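Local coordinates for synaptic vesicle membrane protein VAT-1 homolog-like (Homo sapiens, PDB 4A27) that probably acts as a zinc-binding oxidoreductase of the quinone oxidoreductase branch of the medium-chain alcohol dehydrogenase family, at residues A[312-325]-A[334-346]. Residues are numbered along the deposited sequence; the frame is centred on the assembly and turned at random.
Sequences VVDSLWALEEVKEA and NIGKLILDVEKTP. With EDO (1,2-ethanediol), chain D.
Strands 313-317 and 337-341 pair in parallel as the two ends of a beta-alpha-beta unit whose middle is helix 322-330. On its other edge, strand 337-341 runs antiparallel to strand 32-42, so the unit joins the sheet of the GroES-like domain. The register slips by one residue between Val313 and Ser315, a beta bulge. Asp314 N donates to Lys337 O at 2.7 Å there. With CG anti to the backbone N (chi1 176°), the Asp314 carboxylate reaches the loop before the second strand. Ile335 N donates to Asp314 OD1 at 2.9 Å, from above the carboxylate plane. Asp314 OD2 accepts from Ser315 OG at 2.7 Å and also forms a salt bridge with Arg328 of the helix. Cutting Asp314 back to an alanine is likely to cost Ile335 N its acceptor here, and Arg328 and Ser315 OG this carboxylate partner. The Ser315 hydroxyl also accepts from Trp317 NE1, tilted from the ring plane, which limits how the indole turns beside Leu338. Ala325 CB lies over one face of the Trp317 ring, offset toward the rim. Leu340 packs against the helix, its CD1 3.5 Å from Val322 CG2. Past the strands, Lys344 NZ makes a long salt bridge to Glu321 OE1, at 3.5 Å, and a weak bond to Leu316 O; the same OE1 accepts from Ala318 N at 2.8 Å.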
ATOM      1  N   VAL A 312     -21.691   4.146 -15.745  1.00 36.12           N
ATOM      2  CA  VAL A 312     -23.013   3.519 -15.677  1.00 34.73           C
ATOM      3  C   VAL A 312     -23.875   4.559 -15.003  1.00 35.91           C
ATOM      4  O   VAL A 312     -23.576   4.957 -13.876  1.00 33.68           O
ATOM      5  CB  VAL A 312     -23.019   2.252 -14.807  1.00 38.75           C
ATOM      6  CG1 VAL A 312     -24.470   1.735 -14.566  1.00 45.41           C
ATOM      7  CG2 VAL A 312     -22.202   1.107 -15.474  1.00 39.08           C
ATOM      8  N   VAL A 313     -24.888   5.051 -15.716  1.00 37.61           N
ATOM      9  CA  VAL A 313     -25.763   6.114 -15.240  1.00 35.84           C
ATOM     10  C   VAL A 313     -27.082   5.486 -14.770  1.00 39.82           C
ATOM     11  O   VAL A 313     -27.741   4.790 -15.504  1.00 39.06           O
ATOM     12  CB  VAL A 313     -26.012   7.166 -16.302  1.00 34.35           C
ATOM     13  CG1 VAL A 313     -26.957   8.252 -15.757  1.00 38.78           C
ATOM     14  CG2 VAL A 313     -24.673   7.814 -16.769  1.00 30.67           C
ATOM     15  N   ASP A 314     -27.449   5.716 -13.523  1.00 34.74           N
ATOM     16  CA  ASP A 314     -28.683   5.117 -12.994  1.00 35.17           C
ATOM     17  C   ASP A 314     -29.944   5.872 -13.466  1.00 37.80           C
ATOM     18  O   ASP A 314     -30.939   5.254 -13.858  1.00 37.52           O
ATOM     19  CB  ASP A 314     -28.639   5.166 -11.484  1.00 34.03           C
ATOM     20  CG  ASP A 314     -29.926   4.648 -10.845  1.00 41.83           C
ATOM     21  OD1 ASP A 314     -30.149   3.437 -10.855  1.00 44.18           O
ATOM     22  OD2 ASP A 314     -30.700   5.451 -10.331  1.00 48.28           O
ATOM     23  N   SER A 315     -29.891   7.200 -13.399  1.00 42.53           N
ATOM     24  CA  SER A 315     -31.078   8.037 -13.573  1.00 47.42           C
ATOM     25  C   SER A 315     -30.711   9.521 -13.669  1.00 39.74           C
ATOM     26  O   SER A 315     -29.701   9.946 -13.154  1.00 33.25           O
ATOM     27  CB  SER A 315     -32.030   7.820 -12.399  1.00 39.89           C
ATOM     28  OG  SER A 315     -31.311   7.983 -11.192  1.00 50.33           O
ATOM     29  N   LEU A 316     -31.558  10.271 -14.352  1.00 43.73           N
ATOM     30  CA  LEU A 316     -31.424  11.704 -14.544  1.00 36.84           C
ATOM     31  C   LEU A 316     -32.546  12.391 -13.812  1.00 36.44           C
ATOM     32  O   LEU A 316     -33.676  11.956 -13.903  1.00 36.36           O
ATOM     33  CB  LEU A 316     -31.556  12.006 -16.028  1.00 40.05           C
ATOM     34  CG  LEU A 316     -30.527  11.338 -16.938  1.00 50.72           C
ATOM     35  CD1 LEU A 316     -30.899  11.663 -18.415  1.00 49.35           C
ATOM     36  CD2 LEU A 316     -29.112  11.740 -16.642  1.00 40.93           C
ATOM     37  N   TRP A 317     -32.226  13.475 -13.118  1.00 37.51           N
ATOM     38  CA  TRP A 317     -33.157  14.214 -12.328  1.00 36.40           C
ATOM     39  C   TRP A 317     -33.145  15.693 -12.651  1.00 42.07           C
ATOM     40  O   TRP A 317     -32.076  16.290 -12.865  1.00 37.60           O
ATOM     41  CB  TRP A 317     -32.766  14.031 -10.854  1.00 45.80           C
ATOM     42  CG  TRP A 317     -32.714  12.618 -10.468  1.00 43.59           C
ATOM     43  CD1 TRP A 317     -31.674  11.744 -10.687  1.00 51.69           C
ATOM     44  CD2 TRP A 317     -33.765  11.857  -9.894  1.00 42.10           C
ATOM     45  NE1 TRP A 317     -32.012  10.498 -10.243  1.00 49.62           N
ATOM     46  CE2 TRP A 317     -33.293  10.535  -9.755  1.00 42.66           C
ATOM     47  CE3 TRP A 317     -35.065  12.156  -9.483  1.00 43.96           C
ATOM     48  CZ2 TRP A 317     -34.073   9.518  -9.191  1.00 46.33           C
ATOM     49  CZ3 TRP A 317     -35.841  11.157  -8.930  1.00 41.63           C
ATOM     50  CH2 TRP A 317     -35.331   9.850  -8.760  1.00 44.55           C
ATOM     51  N   ALA A 318     -34.335  16.302 -12.598  1.00 40.76           N
ATOM     52  CA  ALA A 318     -34.475  17.761 -12.717  1.00 51.01           C
ATOM     53  C   ALA A 318     -33.852  18.434 -11.492  1.00 53.20           C
ATOM     54  O   ALA A 318     -33.726  17.809 -10.441  1.00 42.82           O
ATOM     55  CB  ALA A 318     -35.997  18.156 -12.807  1.00 40.65           C
ATOM     56  N   LEU A 319     -33.468  19.698 -11.612  1.00 49.75           N
ATOM     57  CA  LEU A 319     -32.991  20.449 -10.439  1.00 58.96           C
ATOM     58  C   LEU A 319     -34.024  20.475  -9.313  1.00 59.38           C
ATOM     59  O   LEU A 319     -33.664  20.457  -8.139  1.00 67.05           O
ATOM     60  CB  LEU A 319     -32.621  21.887 -10.794  1.00 71.55           C
ATOM     61  CG  LEU A 319     -31.293  22.228 -11.453  1.00 72.83           C
ATOM     62  CD1 LEU A 319     -31.290  23.712 -11.568  1.00 56.82           C
ATOM     63  CD2 LEU A 319     -30.083  21.773 -10.631  1.00 62.27           C
ATOM     64  N   GLU A 320     -35.303  20.517  -9.673  1.00 52.01           N
ATOM     65  CA  GLU A 320     -36.404  20.483  -8.706  1.00 55.89           C
ATOM     66  C   GLU A 320     -36.497  19.147  -7.982  1.00 62.84           C
ATOM     67  O   GLU A 320     -37.211  19.044  -6.981  1.00 53.79           O
ATOM     68  CB  GLU A 320     -37.760  20.727  -9.400  1.00 68.18           C
ATOM     69  CG  GLU A 320     -38.104  22.175  -9.764  1.00 78.54           C
ATOM     70  CD  GLU A 320     -37.448  22.682 -11.039  1.00 95.10           C
ATOM     71  OE1 GLU A 320     -36.676  21.932 -11.680  1.00118.02           O
ATOM     72  OE2 GLU A 320     -37.688  23.860 -11.394  1.00 73.17           O
ATOM     73  N   GLU A 321     -35.840  18.110  -8.508  1.00 57.62           N
ATOM     74  CA  GLU A 321     -36.036  16.739  -7.999  1.00 54.23           C
ATOM     75  C   GLU A 321     -34.870  16.246  -7.134  1.00 56.40           C
ATOM     76  O   GLU A 321     -34.739  15.052  -6.901  1.00 48.85           O
ATOM     77  CB  GLU A 321     -36.291  15.773  -9.172  1.00 43.26           C
ATOM     78  CG  GLU A 321     -37.657  15.966  -9.886  1.00 52.55           C
ATOM     79  CD  GLU A 321     -37.747  15.331 -11.287  1.00 54.21           C
ATOM     80  OE1 GLU A 321     -36.691  15.027 -11.922  1.00 57.42           O
ATOM     81  OE2 GLU A 321     -38.896  15.167 -11.781  1.00 65.72           O
ATOM     82  N   VAL A 322     -34.026  17.162  -6.658  1.00 64.22           N
ATOM     83  CA  VAL A 322     -32.832  16.780  -5.893  1.00 63.80           C
ATOM     84  C   VAL A 322     -33.146  16.013  -4.588  1.00 49.47           C
ATOM     85  O   VAL A 322     -32.395  15.101  -4.206  1.00 48.28           O
ATOM     86  CB  VAL A 322     -31.904  18.000  -5.624  1.00 65.26           C
ATOM     87  CG1 VAL A 322     -30.610  17.567  -4.944  1.00 70.01           C
ATOM     88  CG2 VAL A 322     -31.542  18.658  -6.901  1.00 81.76           C
ATOM     89  N   LYS A 323     -34.252  16.341  -3.932  1.00 57.55           N
ATOM     90  CA  LYS A 323     -34.684  15.637  -2.714  1.00 51.85           C
ATOM     91  C   LYS A 323     -34.950  14.180  -3.027  1.00 51.06           C
ATOM     92  O   LYS A 323     -34.484  13.275  -2.332  1.00 48.00           O
ATOM     93  CB  LYS A 323     -35.956  16.280  -2.124  1.00 62.47           C
ATOM     94  CG  LYS A 323     -35.755  17.658  -1.489  1.00 70.80           C
ATOM     95  CD  LYS A 323     -37.059  18.195  -0.833  1.00 63.26           C
ATOM     96  N   GLU A 324     -35.699  13.929  -4.090  1.00 51.80           N
ATOM     97  CA  GLU A 324     -36.033  12.540  -4.453  1.00 49.12           C
ATOM     98  C   GLU A 324     -34.787  11.723  -4.868  1.00 48.90           C
ATOM     99  O   GLU A 324     -34.688  10.539  -4.559  1.00 51.07           O
ATOM    100  CB  GLU A 324     -37.085  12.511  -5.556  1.00 59.64           C
ATOM    101  CG  GLU A 324     -37.655  11.131  -5.831  1.00 73.22           C
ATOM    102  CD  GLU A 324     -38.762  11.092  -6.911  1.00 90.63           C
ATOM    103  OE1 GLU A 324     -39.324  12.161  -7.306  1.00 66.05           O
ATOM    104  OE2 GLU A 324     -39.050   9.954  -7.360  1.00 73.22           O
ATOM    105  N   ALA A 325     -33.832  12.357  -5.543  1.00 38.23           N
ATOM    106  CA  ALA A 325     -32.616  11.657  -5.899  1.00 42.22           C
ATOM    107  C   ALA A 325     -31.811  11.284  -4.639  1.00 45.23           C
ATOM    108  O   ALA A 325     -31.283  10.176  -4.543  1.00 42.44           O
ATOM    109  CB  ALA A 325     -31.792  12.492  -6.823  1.00 33.90           C
ATOM    110  N   ASN A 334     -30.104   2.594  -6.267  1.00 51.74           N
ATOM    111  CA  ASN A 334     -29.491   2.836  -7.569  1.00 40.71           C
ATOM    112  C   ASN A 334     -28.525   1.755  -8.068  1.00 44.61           C
ATOM    113  O   ASN A 334     -27.886   1.064  -7.278  1.00 44.27           O
ATOM    114  CB  ASN A 334     -28.719   4.153  -7.527  1.00 43.26           C
ATOM    115  CG  ASN A 334     -27.682   4.167  -6.435  1.00 45.07           C
ATOM    116  OD1 ASN A 334     -28.016   4.118  -5.259  1.00 44.86           O
ATOM    117  ND2 ASN A 334     -26.429   4.220  -6.808  1.00 33.84           N
ATOM    118  N   ILE A 335     -28.401   1.650  -9.393  1.00 38.86           N
ATOM    119  CA  ILE A 335     -27.304   0.948 -10.045  1.00 41.29           C
ATOM    120  C   ILE A 335     -26.495   1.983 -10.861  1.00 38.95           C
ATOM    121  O   ILE A 335     -26.921   2.416 -11.922  1.00 38.47           O
ATOM    122  CB  ILE A 335     -27.832  -0.166 -10.985  1.00 41.81           C
ATOM    123  CG1 ILE A 335     -28.453  -1.270 -10.153  1.00 48.99           C
ATOM    124  CG2 ILE A 335     -26.710  -0.792 -11.825  1.00 40.48           C
ATOM    125  CD1 ILE A 335     -29.233  -2.316 -10.974  1.00 49.10           C
ATOM    126  N   GLY A 336     -25.328   2.361 -10.373  1.00 39.00           N
ATOM    127  CA  GLY A 336     -24.574   3.431 -11.031  1.00 39.92           C
ATOM    128  C   GLY A 336     -24.985   4.799 -10.522  1.00 46.39           C
ATOM    129  O   GLY A 336     -25.636   4.939  -9.483  1.00 35.44           O
ATOM    130  N   LYS A 337     -24.612   5.810 -11.277  1.00 38.68           N
ATOM    131  CA  LYS A 337     -24.589   7.191 -10.795  1.00 44.44           C
ATOM    132  C   LYS A 337     -25.909   7.914 -10.966  1.00 35.28           C
ATOM    133  O   LYS A 337     -26.587   7.709 -11.947  1.00 32.93           O
ATOM    134  CB  LYS A 337     -23.567   7.958 -11.647  1.00 45.54           C
ATOM    135  CG  LYS A 337     -23.255   9.343 -11.148  1.00 47.31           C
ATOM    136  CD  LYS A 337     -22.042   9.364 -10.278  1.00 41.63           C
ATOM    137  CE  LYS A 337     -21.800  10.730  -9.630  1.00 36.70           C
ATOM    138  NZ  LYS A 337     -20.544  10.803  -8.855  1.00 36.83           N
ATOM    139  N   LEU A 338     -26.263   8.773 -10.029  1.00 30.14           N
ATOM    140  CA  LEU A 338     -27.432   9.625 -10.206  1.00 33.77           C
ATOM    141  C   LEU A 338     -26.915  10.966 -10.677  1.00 32.00           C
ATOM    142  O   LEU A 338     -25.947  11.472 -10.143  1.00 33.42           O
ATOM    143  CB  LEU A 338     -28.211   9.798  -8.886  1.00 34.38           C
ATOM    144  CG  LEU A 338     -28.891   8.526  -8.381  1.00 44.68           C
ATOM    145  CD1 LEU A 338     -27.835   7.501  -7.933  1.00 36.84           C
ATOM    146  CD2 LEU A 338     -29.869   8.890  -7.281  1.00 34.38           C
ATOM    147  N   ILE A 339     -27.583  11.548 -11.658  1.00 29.39           N
ATOM    148  CA  ILE A 339     -27.160  12.777 -12.254  1.00 28.10           C
ATOM    149  C   ILE A 339     -28.256  13.807 -12.235  1.00 29.07           C
ATOM    150  O   ILE A 339     -29.393  13.509 -12.549  1.00 34.12           O
ATOM    151  CB  ILE A 339     -26.845  12.562 -13.752  1.00 35.20           C
ATOM    152  CG1 ILE A 339     -25.591  11.721 -13.878  1.00 39.23           C
ATOM    153  CG2 ILE A 339     -26.689  13.915 -14.444  1.00 38.30           C
ATOM    154  CD1 ILE A 339     -24.413  12.307 -13.089  1.00 33.21           C
ATOM    155  N   LEU A 340     -27.894  15.035 -11.849  1.00 32.15           N
ATOM    156  CA  LEU A 340     -28.810  16.163 -11.944  1.00 34.95           C
ATOM    157  C   LEU A 340     -28.632  16.728 -13.348  1.00 32.19           C
ATOM    158  O   LEU A 340     -27.531  17.161 -13.704  1.00 34.22           O
ATOM    159  CB  LEU A 340     -28.434  17.241 -10.957  1.00 35.56           C
ATOM    160  CG  LEU A 340     -28.544  16.900  -9.474  1.00 53.08           C
ATOM    161  CD1 LEU A 340     -28.519  18.203  -8.657  1.00 54.81           C
ATOM    162  CD2 LEU A 340     -29.816  16.082  -9.214  1.00 44.80           C
ATOM    163  N   ASP A 341     -29.684  16.695 -14.130  1.00 31.65           N
ATOM    164  CA  ASP A 341     -29.641  17.150 -15.518  1.00 36.85           C
ATOM    165  C   ASP A 341     -30.356  18.523 -15.591  1.00 38.98           C
ATOM    166  O   ASP A 341     -31.577  18.601 -15.463  1.00 37.07           O
ATOM    167  CB  ASP A 341     -30.341  16.096 -16.374  1.00 45.57           C
ATOM    168  CG  ASP A 341     -30.323  16.416 -17.825  1.00 43.94           C
ATOM    169  OD1 ASP A 341     -30.310  17.619 -18.160  1.00 53.75           O
ATOM    170  OD2 ASP A 341     -30.381  15.456 -18.618  1.00 51.99           O
ATOM    171  N   VAL A 342     -29.584  19.593 -15.762  1.00 36.86           N
ATOM    172  CA  VAL A 342     -30.119  20.970 -15.672  1.00 38.34           C
ATOM    173  C   VAL A 342     -31.281  21.249 -16.687  1.00 42.29           C
ATOM    174  O   VAL A 342     -32.220  21.942 -16.350  1.00 38.79           O
ATOM    175  CB  VAL A 342     -28.996  22.022 -15.837  1.00 39.12           C
ATOM    176  CG1 VAL A 342     -29.571  23.422 -15.874  1.00 42.97           C
ATOM    177  CG2 VAL A 342     -27.948  21.836 -14.751  1.00 39.07           C
ATOM    178  N   GLU A 343     -31.219  20.678 -17.894  1.00 33.69           N
ATOM    179  CA  GLU A 343     -32.282  20.908 -18.909  1.00 38.76           C
ATOM    180  C   GLU A 343     -33.429  19.894 -18.849  1.00 38.13           C
ATOM    181  O   GLU A 343     -34.325  19.910 -19.689  1.00 40.15           O
ATOM    182  CB  GLU A 343     -31.665  20.943 -20.311  1.00 44.17           C
ATOM    183  CG  GLU A 343     -30.756  22.182 -20.505  1.00 42.27           C
ATOM    184  CD  GLU A 343     -30.105  22.295 -21.891  1.00 52.13           C
ATOM    185  OE1 GLU A 343     -30.372  21.463 -22.790  1.00 49.89           O
ATOM    186  OE2 GLU A 343     -29.297  23.225 -22.079  1.00 55.05           O
ATOM    187  N   LYS A 344     -33.440  19.020 -17.842  1.00 36.81           N
ATOM    188  CA  LYS A 344     -34.562  18.070 -17.713  1.00 35.58           C
ATOM    189  C   LYS A 344     -35.777  18.710 -17.050  1.00 40.63           C
ATOM    190  O   LYS A 344     -35.677  19.351 -16.000  1.00 40.58           O
ATOM    191  CB  LYS A 344     -34.143  16.782 -16.999  1.00 37.27           C
ATOM    192  CG  LYS A 344     -35.260  15.731 -16.907  1.00 44.61           C
ATOM    193  CD  LYS A 344     -34.737  14.348 -16.534  1.00 43.27           C
ATOM    194  CE  LYS A 344     -35.883  13.346 -16.427  1.00 51.57           C
ATOM    195  NZ  LYS A 344     -36.423  13.404 -15.056  1.00 66.07           N
ATOM    196  N   THR A 345     -36.940  18.558 -17.688  1.00 42.21           N
ATOM    197  CA  THR A 345     -38.154  19.059 -17.105  1.00 43.85           C
ATOM    198  C   THR A 345     -38.593  18.140 -16.001  1.00 43.65           C
ATOM    199  O   THR A 345     -38.545  16.928 -16.207  1.00 47.73           O
ATOM    200  CB  THR A 345     -39.330  19.021 -18.110  1.00 54.12           C
ATOM    201  OG1 THR A 345     -38.880  19.388 -19.426  1.00 61.59           O
ATOM    202  CG2 THR A 345     -40.457  19.947 -17.608  1.00 47.82           C
ATOM    203  N   PRO A 346     -39.108  18.699 -14.881  1.00 50.83           N
ATOM    204  CA  PRO A 346     -39.747  17.868 -13.831  1.00 57.31           C
ATOM    205  C   PRO A 346     -41.141  17.398 -14.221  1.00 59.13           C
ATOM    206  O   PRO A 346     -41.872  18.170 -14.858  1.00 54.86           O
ATOM    207  CB  PRO A 346     -39.848  18.816 -12.628  1.00 53.82           C
ATOM    208  CG  PRO A 346     -39.812  20.194 -13.194  1.00 58.07           C
ATOM    209  CD  PRO A 346     -39.020  20.121 -14.485  1.00 48.55           C
TER
HETATM  210  C1  EDO D1388     -29.471  25.782 -20.276  1.00 70.50           C
HETATM  211  O1  EDO D1388     -28.114  25.298 -20.213  1.00 85.99           O
HETATM  212  C2  EDO D1388     -29.980  26.262 -18.906  1.00 64.98           C
HETATM  213  O2  EDO D1388     -29.032  27.179 -18.317  1.00 85.23           O
HETATM  214  O   HOH W   1     -33.978  20.900 -14.480  1.00 37.21           O